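Local coordinates for MIP07328p (Drosophila melanogaster, PDB 6FKK), which probably acts as an axon guidance cue of the semaphorin family, binding semaphorin receptors and repelling growing axons, at residues H63-D66 against A67-E70; L176-R179 against E180-R183; L377-N381 against L382-L386; C495-L499 against Q500-C504. All coordinates share one frame; numbering follows the deposited sequence.

The four contacts follow one another along the chain without overlap, and none touches another. Interactions 1, 2 and 3 belong to the sema domain, a beta-propeller fold. Interaction 4 lies in the small plexin repeat (PSI) that follows. Interaction 1 starts helix 66-74 after strand 56-61. Interaction 2 turns the chain at the end of strand 175-178. Interaction 3 links strand 377-380 to strand 386-396. Interaction 4 is the hairpin of strands 495-498 and 503-506. Centres of interactions 1 and 4 are about 60 Å apart, those of 3 and 4 about 34 Å. All four are local turns or caps, so they shape connections between secondary-structure elements in both domains.

Interaction 1. Residues H63-D66 against A67-E70; sequences HSTD and ADRE
T65 caps the start of helix 66-74 by reaching forward to D68. Its side chain accepts the capping bond, from D68 N to T65 OG1 at 2.9 Å. T65 OG1 stands between its own backbone N and carbonyl carbon (chi1 74°), and this turns the oxygen back over the first turn. T65 is therefore the N-cap residue. Backbone bonds carry the helix on. R69 N donates to T65 O at 2.9 Å. E70 N donates to D66 O, also at 2.9 Å. Among carbon contacts, S64 CB faces D68 CB at 4.3 Å. The polar ends of S64, D68 and R69 bond to neighbouring loops. D68 OD2 accepts from N103 ND2, and S64 OG bonds to N103 and S104. R69 NE makes a weak bond to the carbonyl of C82, a residue of a disulfide. The chemistry is that of a helix N-terminus. T65 OG1 takes up the D68 amide, which lies in the first turn and has no i-4 helical carbonyl; T65 O adds only a weak second bond. D66 and D68 place acidic groups in the first turn, where the helix dipole would probably favour their negative charge.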
loop_
_atom_site.group_PDB
_atom_site.type_symbol
_atom_site.label_atom_id
_atom_site.label_comp_id
_atom_site.label_asym_id
_atom_site.label_seq_id
_atom_site.Cartn_x
_atom_site.Cartn_y
_atom_site.Cartn_z
ATOM N N HIS A 63 -7.188 -25.917 8.859
ATOM C CA HIS A 63 -7.961 -25.641 10.059
ATOM C C HIS A 63 -7.107 -25.814 11.306
ATOM O O HIS A 63 -6.132 -26.570 11.315
ATOM C CB HIS A 63 -9.186 -26.556 10.146
ATOM C CG HIS A 63 -10.203 -26.299 9.080
ATOM N ND1 HIS A 63 -11.293 -25.479 9.275
ATOM C CD2 HIS A 63 -10.291 -26.745 7.804
ATOM C CE1 HIS A 63 -12.012 -25.436 8.168
ATOM N NE2 HIS A 63 -11.425 -26.194 7.260
ATOM N N SER A 64 -7.491 -25.101 12.362
ATOM C CA SER A 64 -6.822 -25.224 13.648
ATOM C C SER A 64 -7.314 -26.471 14.367
ATOM O O SER A 64 -8.518 -26.743 14.405
ATOM C CB SER A 64 -7.079 -23.988 14.509
ATOM O OG SER A 64 -6.518 -22.827 13.924
ATOM N N THR A 65 -6.379 -27.227 14.936
ATOM C CA THR A 65 -6.752 -28.375 15.747
ATOM C C THR A 65 -7.608 -27.924 16.922
ATOM O O THR A 65 -7.487 -26.797 17.412
ATOM C CB THR A 65 -5.506 -29.099 16.258
ATOM O OG1 THR A 65 -4.906 -28.331 17.308
ATOM C CG2 THR A 65 -4.499 -29.277 15.134
ATOM N N ASP A 66 -8.495 -28.815 17.370
ATOM C CA ASP A 66 -9.317 -28.494 18.530
ATOM C C ASP A 66 -8.459 -28.214 19.755
ATOM O O ASP A 66 -8.864 -27.445 20.632
ATOM C CB ASP A 66 -10.306 -29.626 18.808
ATOM C CG ASP A 66 -11.488 -29.609 17.859
ATOM O OD1 ASP A 66 -11.548 -28.702 17.000
ATOM O OD2 ASP A 66 -12.360 -30.496 17.975
ATOM N N ALA A 67 -7.270 -28.814 19.829
ATOM C CA ALA A 67 -6.332 -28.454 20.886
ATOM C C ALA A 67 -5.877 -27.008 20.743
ATOM O O ALA A 67 -5.755 -26.286 21.739
ATOM C CB ALA A 67 -5.132 -29.401 20.871
ATOM N N ASP A 68 -5.630 -26.563 19.508
ATOM C CA ASP A 68 -5.190 -25.189 19.289
ATOM C C ASP A 68 -6.312 -24.194 19.555
ATOM O O ASP A 68 -6.081 -23.131 20.144
ATOM C CB ASP A 68 -4.658 -25.025 17.865
ATOM C CG ASP A 68 -3.267 -25.605 17.686
ATOM O OD1 ASP A 68 -2.666 -26.041 18.692
ATOM O OD2 ASP A 68 -2.774 -25.621 16.539
ATOM N N ARG A 69 -7.535 -24.512 19.122
ATOM C CA ARG A 69 -8.649 -23.595 19.337
ATOM C C ARG A 69 -9.038 -23.531 20.808
ATOM O O ARG A 69 -9.379 -22.457 21.319
ATOM C CB ARG A 69 -9.847 -24.006 18.483
ATOM C CG ARG A 69 -11.106 -23.202 18.767
ATOM C CD ARG A 69 -12.246 -23.636 17.871
ATOM N NE ARG A 69 -11.932 -23.412 16.465
ATOM C CZ ARG A 69 -12.700 -23.812 15.458
ATOM N NH1 ARG A 69 -13.829 -24.461 15.700
ATOM N NH2 ARG A 69 -12.334 -23.563 14.208
ATOM N N GLU A 70 -9.000 -24.670 21.505
ATOM C CA GLU A 70 -9.323 -24.680 22.928
ATOM C C GLU A 70 -8.372 -23.785 23.712
ATOM O O GLU A 70 -8.810 -22.910 24.468
ATOM C CB GLU A 70 -9.289 -26.109 23.470
ATOM C CG GLU A 70 -10.546 -26.913 23.180
ATOM C CD GLU A 70 -10.358 -28.394 23.439
ATOM O OE1 GLU A 70 -9.274 -28.782 23.923
ATOM O OE2 GLU A 70 -11.293 -29.173 23.153
#

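Interaction 2. Residues L176-R179 against E180-R183; sequences LIYR and ENLR
Y178 has CG opposite its backbone N (chi1 175°), and this lays the ring along the chain toward N181. In R183, CG is flanked by both backbone neighbours of CA (chi1 67°), and a bend at chi3 brings the guanidinium to L176. L176 CD2 lies over the centre of that flat group, 3.5 Å from R183 CZ. The charge is paired outside, since R183 NH2 forms a salt bridge with D174. R183 CB meets the Y178 ring at its edge, 4.0 Å from Y178 CD1. Further out on the ring, Y178 CE1 comes within 3.4 Å of N181 CA. With an alanine in place of Y178, the backbone at N181 would probably lose the ring that packs on it, and R183 CB its neighbour. R179 to L182 form a beta turn close to type I', with E180 and N181 in left-handed conformation. R179 N donates to L182 O at 3.0 Å, and a weak bond returns from L182 N to R179 O. R179 NH2 touches L182 CD1 at 3.4 Å and bonds to the carbonyl of D236. Strand 175-178 is an outer strand of a three-stranded antiparallel sheet, paired with strand 161-165. The turn folds the chain back alongside strand 175-178, and R183 also bonds through its backbone with K245.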
loop_
_atom_site.group_PDB
_atom_site.type_symbol
_atom_site.label_atom_id
_atom_site.label_comp_id
_atom_site.label_asym_id
_atom_site.label_seq_id
_atom_site.Cartn_x
_atom_site.Cartn_y
_atom_site.Cartn_z
ATOM N N LEU A 176 8.023 -5.813 15.859
ATOM C CA LEU A 176 9.367 -6.020 15.340
ATOM C C LEU A 176 9.337 -6.084 13.822
ATOM O O LEU A 176 8.284 -6.252 13.202
ATOM C CB LEU A 176 10.009 -7.294 15.910
ATOM C CG LEU A 176 9.277 -8.644 15.979
ATOM C CD1 LEU A 176 8.801 -9.168 14.632
ATOM C CD2 LEU A 176 10.191 -9.670 16.624
ATOM N N ILE A 177 10.525 -5.944 13.239
ATOM C CA ILE A 177 10.792 -6.298 11.851
ATOM C C ILE A 177 11.871 -7.371 11.873
ATOM O O ILE A 177 12.943 -7.164 12.453
ATOM C CB ILE A 177 11.235 -5.079 11.022
ATOM C CG1 ILE A 177 10.178 -3.973 11.084
ATOM C CG2 ILE A 177 11.487 -5.485 9.585
ATOM C CD1 ILE A 177 10.514 -2.755 10.246
ATOM N N TYR A 178 11.585 -8.515 11.258
ATOM C CA TYR A 178 12.381 -9.715 11.468
ATOM C C TYR A 178 12.711 -10.390 10.143
ATOM O O TYR A 178 11.920 -10.359 9.196
ATOM C CB TYR A 178 11.633 -10.687 12.395
ATOM C CG TYR A 178 12.301 -12.025 12.594
ATOM C CD1 TYR A 178 13.364 -12.168 13.472
ATOM C CD2 TYR A 178 11.855 -13.149 11.915
ATOM C CE1 TYR A 178 13.970 -13.393 13.661
ATOM C CE2 TYR A 178 12.456 -14.379 12.095
ATOM C CZ TYR A 178 13.513 -14.495 12.969
ATOM O OH TYR A 178 14.118 -15.715 13.156
ATOM N N ARG A 179 13.896 -11.007 10.096
ATOM C CA ARG A 179 14.359 -11.773 8.941
ATOM C C ARG A 179 15.632 -12.538 9.288
ATOM O O ARG A 179 16.657 -11.924 9.603
ATOM C CB ARG A 179 14.608 -10.849 7.741
ATOM C CG ARG A 179 14.839 -11.560 6.400
ATOM C CD ARG A 179 16.290 -12.002 6.190
ATOM N NE ARG A 179 17.251 -10.963 6.552
ATOM C CZ ARG A 179 18.570 -11.132 6.556
ATOM N NH1 ARG A 179 19.093 -12.302 6.215
ATOM N NH2 ARG A 179 19.369 -10.130 6.900
ATOM N N GLU A 180 15.580 -13.871 9.218
ATOM C CA GLU A 180 16.753 -14.729 9.407
ATOM C C GLU A 180 17.481 -14.388 10.710
ATOM O O GLU A 180 18.674 -14.071 10.729
ATOM C CB GLU A 180 17.691 -14.640 8.197
ATOM C CG GLU A 180 18.863 -15.632 8.171
ATOM C CD GLU A 180 18.452 -17.063 7.860
ATOM O OE1 GLU A 180 17.238 -17.349 7.786
ATOM O OE2 GLU A 180 19.356 -17.909 7.686
ATOM N N ASN A 181 16.732 -14.437 11.810
ATOM C CA ASN A 181 17.264 -14.195 13.152
ATOM C C ASN A 181 17.924 -12.820 13.265
ATOM O O ASN A 181 18.955 -12.657 13.919
ATOM C CB ASN A 181 18.234 -15.300 13.571
ATOM C CG ASN A 181 18.264 -15.500 15.069
ATOM O OD1 ASN A 181 17.341 -15.093 15.776
ATOM N ND2 ASN A 181 19.324 -16.128 15.565
ATOM N N LEU A 182 17.324 -11.823 12.616
ATOM C CA LEU A 182 17.715 -10.425 12.764
ATOM C C LEU A 182 16.456 -9.613 13.025
ATOM O O LEU A 182 15.547 -9.595 12.190
ATOM C CB LEU A 182 18.440 -9.908 11.519
ATOM C CG LEU A 182 19.921 -10.259 11.374
ATOM C CD1 LEU A 182 20.486 -9.676 10.088
ATOM C CD2 LEU A 182 20.702 -9.762 12.578
ATOM N N ARG A 183 16.400 -8.946 14.177
ATOM C CA ARG A 183 15.193 -8.244 14.584
ATOM C C ARG A 183 15.542 -6.867 15.129
ATOM O O ARG A 183 16.664 -6.612 15.573
ATOM C CB ARG A 183 14.410 -9.028 15.645
ATOM C CG ARG A 183 15.130 -9.149 16.979
ATOM C CD ARG A 183 14.154 -9.470 18.099
ATOM N NE ARG A 183 13.252 -8.352 18.362
ATOM C CZ ARG A 183 12.196 -8.416 19.166
ATOM N NH1 ARG A 183 11.900 -9.549 19.787
ATOM N NH2 ARG A 183 11.431 -7.346 19.345
#

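Interaction 3. Residues L377-N381 against L382-L386; sequences LTKVN and LHHRL
K379 reaches across the turn to L382, H384 and L386, and its side chain is the centre of the contact. Its ammonium gives a weak hydrogen bond from K379 NZ to H384 NE2, 3.3 Å long. A bend at the last torsion of K379 (chi4 -62°) swings NZ toward the histidine. The lysine comes in at the edge of the imidazole ring, near its plane. L382 CD1 lies 3.5 Å from K379 NZ and also packs against the lysine CB and CG, with the two side chains crossing at about a right angle. Lower on the chain, K379 CD meets L386 CD2 at 3.8 Å. L377 adds a looser apolar contact, L377 CD2 to L386 CD1 at 4.4 Å. The next shell holds these groups in place. K379 NZ has a stronger partner in E440, with which it forms a salt bridge. The ring of H384 also touches D411 and D412. The backbone reverses at N381, which adopts a left-handed conformation, and L386 N is bonded to S299 OG. Strand 377-380 pairs antiparallel with strand 298-305. L386 packs on V288, V301 and S408, where the chain leads into the next sheet. This is consistent with a connection between successive blades of the propeller.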
loop_
_atom_site.group_PDB
_atom_site.type_symbol
_atom_site.label_atom_id
_atom_site.label_comp_id
_atom_site.label_asym_id
_atom_site.label_seq_id
_atom_site.Cartn_x
_atom_site.Cartn_y
_atom_site.Cartn_z
ATOM N N LEU A 377 -4.959 14.455 -4.243
ATOM C CA LEU A 377 -6.394 14.532 -4.006
ATOM C C LEU A 377 -6.610 14.704 -2.512
ATOM O O LEU A 377 -5.981 14.004 -1.717
ATOM C CB LEU A 377 -7.111 13.272 -4.504
ATOM C CG LEU A 377 -8.609 13.161 -4.205
ATOM C CD1 LEU A 377 -9.399 14.125 -5.063
ATOM C CD2 LEU A 377 -9.099 11.743 -4.420
ATOM N N THR A 378 -7.482 15.635 -2.134
ATOM C CA THR A 378 -7.853 15.828 -0.741
ATOM C C THR A 378 -9.354 15.638 -0.577
ATOM O O THR A 378 -10.140 15.983 -1.466
ATOM C CB THR A 378 -7.449 17.219 -0.228
ATOM O OG1 THR A 378 -8.176 18.226 -0.940
ATOM C CG2 THR A 378 -5.961 17.447 -0.418
ATOM N N LYS A 379 -9.743 15.074 0.565
ATOM C CA LYS A 379 -11.150 14.880 0.920
ATOM C C LYS A 379 -11.311 15.289 2.379
ATOM O O LYS A 379 -10.958 14.524 3.281
ATOM C CB LYS A 379 -11.590 13.438 0.694
ATOM C CG LYS A 379 -12.008 13.121 -0.731
ATOM C CD LYS A 379 -12.526 11.693 -0.844
ATOM C CE LYS A 379 -13.414 11.522 -2.065
ATOM N NZ LYS A 379 -14.626 12.387 -1.983
ATOM N N VAL A 380 -11.844 16.487 2.611
ATOM C CA VAL A 380 -11.924 17.070 3.944
ATOM C C VAL A 380 -13.379 17.371 4.275
ATOM O O VAL A 380 -14.153 17.784 3.403
ATOM C CB VAL A 380 -11.060 18.345 4.048
ATOM C CG1 VAL A 380 -11.016 18.849 5.478
ATOM C CG2 VAL A 380 -9.656 18.069 3.541
ATOM N N ASN A 381 -13.746 17.157 5.543
ATOM C CA ASN A 381 -15.094 17.432 6.044
ATOM C C ASN A 381 -16.148 16.627 5.288
ATOM O O ASN A 381 -17.223 17.130 4.955
ATOM C CB ASN A 381 -15.412 18.930 5.994
ATOM C CG ASN A 381 -14.880 19.678 7.203
ATOM O OD1 ASN A 381 -15.003 19.213 8.338
ATOM N ND2 ASN A 381 -14.283 20.841 6.966
ATOM N N LEU A 382 -15.839 15.362 5.019
ATOM C CA LEU A 382 -16.753 14.453 4.347
ATOM C C LEU A 382 -17.073 13.278 5.259
ATOM O O LEU A 382 -16.327 12.963 6.190
ATOM C CB LEU A 382 -16.167 13.953 3.023
ATOM C CG LEU A 382 -15.822 15.055 2.020
ATOM C CD1 LEU A 382 -15.197 14.466 0.765
ATOM C CD2 LEU A 382 -17.059 15.875 1.679
ATOM N N HIS A 383 -18.201 12.625 4.980
ATOM C CA HIS A 383 -18.677 11.520 5.800
ATOM C C HIS A 383 -18.012 10.190 5.459
ATOM O O HIS A 383 -18.572 9.133 5.775
ATOM C CB HIS A 383 -20.198 11.393 5.681
ATOM C CG HIS A 383 -20.946 12.575 6.217
ATOM N ND1 HIS A 383 -20.732 13.081 7.481
ATOM C CD2 HIS A 383 -21.912 13.346 5.662
ATOM C CE1 HIS A 383 -21.530 14.114 7.681
ATOM N NE2 HIS A 383 -22.257 14.296 6.593
ATOM N N HIS A 384 -16.842 10.210 4.825
ATOM C CA HIS A 384 -16.123 8.982 4.526
ATOM C C HIS A 384 -14.638 9.286 4.405
ATOM O O HIS A 384 -14.232 10.413 4.110
ATOM C CB HIS A 384 -16.644 8.314 3.245
ATOM C CG HIS A 384 -16.531 9.171 2.023
ATOM N ND1 HIS A 384 -17.620 9.780 1.439
ATOM C CD2 HIS A 384 -15.460 9.512 1.267
ATOM C CE1 HIS A 384 -17.226 10.462 0.378
ATOM N NE2 HIS A 384 -15.918 10.317 0.253
ATOM N N ARG A 385 -13.827 8.257 4.639
ATOM C CA ARG A 385 -12.379 8.348 4.532
ATOM C C ARG A 385 -11.884 7.392 3.456
ATOM O O ARG A 385 -12.490 6.344 3.212
ATOM C CB ARG A 385 -11.697 8.014 5.866
ATOM C CG ARG A 385 -12.099 8.904 7.033
ATOM C CD ARG A 385 -11.548 8.361 8.348
ATOM N NE ARG A 385 -11.800 9.259 9.474
ATOM C CZ ARG A 385 -10.924 10.149 9.929
ATOM N NH1 ARG A 385 -9.735 10.263 9.355
ATOM N NH2 ARG A 385 -11.235 10.925 10.958
ATOM N N LEU A 386 -10.773 7.752 2.819
ATOM C CA LEU A 386 -10.145 6.873 1.844
ATOM C C LEU A 386 -9.410 5.741 2.545
ATOM O O LEU A 386 -8.835 5.922 3.623
ATOM C CB LEU A 386 -9.176 7.654 0.959
ATOM C CG LEU A 386 -9.756 8.774 0.090
ATOM C CD1 LEU A 386 -8.659 9.410 -0.748
ATOM C CD2 LEU A 386 -10.884 8.269 -0.800
#

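Interaction 4. Residues C495-L499 against Q500-C504; sequences CAWDL and QTHEC
D498 grips the turn with both carboxylate oxygens. Q500 N donates to D498 OD1 at 2.9 Å, which makes an Asx turn. T501 OG1 donates to D498 OD2 at 3.2 Å. Both donors come from above the carboxylate plane. D498 OD1 also bonds to T518 OG1, and D498 OD2 forms a salt bridge with K505, so each oxygen has a second partner. If an alanine replaced D498, the Q500 amide and T501 hydroxyl would probably lose their acceptors, and K505 its opposite charge. The backbone bond from D498 N to E503 O is weak. W497 closes the other side. One face of its indole carries E503 N, near the rim, with W497 CH2 3.5 Å away. H502, at the centre of an inverse gamma turn, brings its ND1 to the indole edge, 3.4 Å from W497 CZ2, with the ring planes at 63°. W497 and C504 form a non-hydrogen-bonded antiparallel pair, with W497 CE3 3.9 Å from C504 CB. In the PSI domain, C495 is disulfide-bonded to C478 and C504 to C487. Strand 495-498 is the middle strand of a small sheet, between 503-506 and 519-520, and W497 packs against helix 484-489.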
loop_
_atom_site.group_PDB
_atom_site.type_symbol
_atom_site.label_atom_id
_atom_site.label_comp_id
_atom_site.label_asym_id
_atom_site.label_seq_id
_atom_site.Cartn_x
_atom_site.Cartn_y
_atom_site.Cartn_z
ATOM N N CYS A 495 -11.001 6.822 -22.763
ATOM C CA CYS A 495 -12.229 6.846 -23.548
ATOM C C CYS A 495 -12.209 8.044 -24.490
ATOM O O CYS A 495 -11.932 9.170 -24.066
ATOM C CB CYS A 495 -13.473 6.914 -22.656
ATOM S SG CYS A 495 -13.616 5.670 -21.337
ATOM N N ALA A 496 -12.501 7.795 -25.765
ATOM C CA ALA A 496 -12.640 8.846 -26.759
ATOM C C ALA A 496 -13.887 8.567 -27.585
ATOM O O ALA A 496 -14.332 7.424 -27.701
ATOM C CB ALA A 496 -11.403 8.944 -27.662
ATOM N N TRP A 497 -14.453 9.626 -28.160
ATOM C CA TRP A 497 -15.710 9.537 -28.895
ATOM C C TRP A 497 -15.438 9.538 -30.394
ATOM O O TRP A 497 -14.862 10.494 -30.924
ATOM C CB TRP A 497 -16.642 10.689 -28.529
ATOM C CG TRP A 497 -17.930 10.650 -29.282
ATOM C CD1 TRP A 497 -18.279 11.417 -30.354
ATOM C CD2 TRP A 497 -19.040 9.784 -29.028
ATOM N NE1 TRP A 497 -19.543 11.088 -30.781
ATOM C CE2 TRP A 497 -20.031 10.085 -29.984
ATOM C CE3 TRP A 497 -19.295 8.784 -28.085
ATOM C CZ2 TRP A 497 -21.258 9.427 -30.019
ATOM C CZ3 TRP A 497 -20.510 8.130 -28.123
ATOM C CH2 TRP A 497 -21.476 8.454 -29.084
ATOM N N ASP A 498 -15.864 8.475 -31.070
ATOM C CA ASP A 498 -15.751 8.391 -32.520
ATOM C C ASP A 498 -16.943 9.088 -33.165
ATOM O O ASP A 498 -18.096 8.801 -32.831
ATOM C CB ASP A 498 -15.680 6.928 -32.966
ATOM C CG ASP A 498 -15.340 6.777 -34.442
ATOM O OD1 ASP A 498 -15.110 7.804 -35.113
ATOM O OD2 ASP A 498 -15.295 5.627 -34.931
ATOM N N LEU A 499 -16.664 10.013 -34.083
ATOM C CA LEU A 499 -17.746 10.681 -34.795
ATOM C C LEU A 499 -18.257 9.844 -35.958
ATOM O O LEU A 499 -19.424 9.978 -36.344
ATOM C CB LEU A 499 -17.287 12.051 -35.291
ATOM C CG LEU A 499 -17.066 13.098 -34.201
ATOM C CD1 LEU A 499 -16.641 14.430 -34.804
ATOM C CD2 LEU A 499 -18.328 13.255 -33.375
ATOM N N GLN A 500 -17.407 8.983 -36.522
ATOM C CA GLN A 500 -17.846 8.102 -37.598
ATOM C C GLN A 500 -18.896 7.118 -37.104
ATOM O O GLN A 500 -19.934 6.925 -37.744
ATOM C CB GLN A 500 -16.652 7.356 -38.192
ATOM C CG GLN A 500 -15.766 8.196 -39.087
ATOM C CD GLN A 500 -14.749 7.357 -39.830
ATOM O OE1 GLN A 500 -14.488 6.210 -39.466
ATOM N NE2 GLN A 500 -14.175 7.922 -40.882
ATOM N N THR A 501 -18.636 6.474 -35.970
ATOM C CA THR A 501 -19.583 5.562 -35.341
ATOM C C THR A 501 -19.881 6.087 -33.947
ATOM O O THR A 501 -18.972 6.196 -33.118
ATOM C CB THR A 501 -19.030 4.138 -35.267
ATOM O OG1 THR A 501 -17.986 4.079 -34.288
ATOM C CG2 THR A 501 -18.471 3.716 -36.614
ATOM N N HIS A 502 -21.145 6.413 -33.688
ATOM C CA HIS A 502 -21.545 6.971 -32.398
ATOM C C HIS A 502 -21.328 5.918 -31.315
ATOM O O HIS A 502 -22.242 5.209 -30.888
ATOM C CB HIS A 502 -22.985 7.457 -32.447
ATOM C CG HIS A 502 -23.171 8.680 -33.290
ATOM N ND1 HIS A 502 -23.132 9.955 -32.768
ATOM C CD2 HIS A 502 -23.376 8.824 -34.621
ATOM C CE1 HIS A 502 -23.315 10.832 -33.738
ATOM N NE2 HIS A 502 -23.465 10.172 -34.873
ATOM N N GLU A 503 -20.080 5.827 -30.860
ATOM C CA GLU A 503 -19.671 4.820 -29.889
ATOM C C GLU A 503 -18.456 5.339 -29.134
ATOM O O GLU A 503 -17.458 5.714 -29.756
ATOM C CB GLU A 503 -19.353 3.492 -30.586
ATOM C CG GLU A 503 -18.859 2.390 -29.663
ATOM C CD GLU A 503 -18.413 1.151 -30.419
ATOM O OE1 GLU A 503 -18.234 1.233 -31.654
ATOM O OE2 GLU A 503 -18.240 0.093 -29.778
ATOM N N CYS A 504 -18.545 5.370 -27.806
ATOM C CA CYS A 504 -17.422 5.765 -26.961
ATOM C C CYS A 504 -16.438 4.601 -26.902
ATOM O O CYS A 504 -16.755 3.540 -26.356
ATOM C CB CYS A 504 -17.919 6.152 -25.570
ATOM S SG CYS A 504 -16.709 6.919 -24.449
#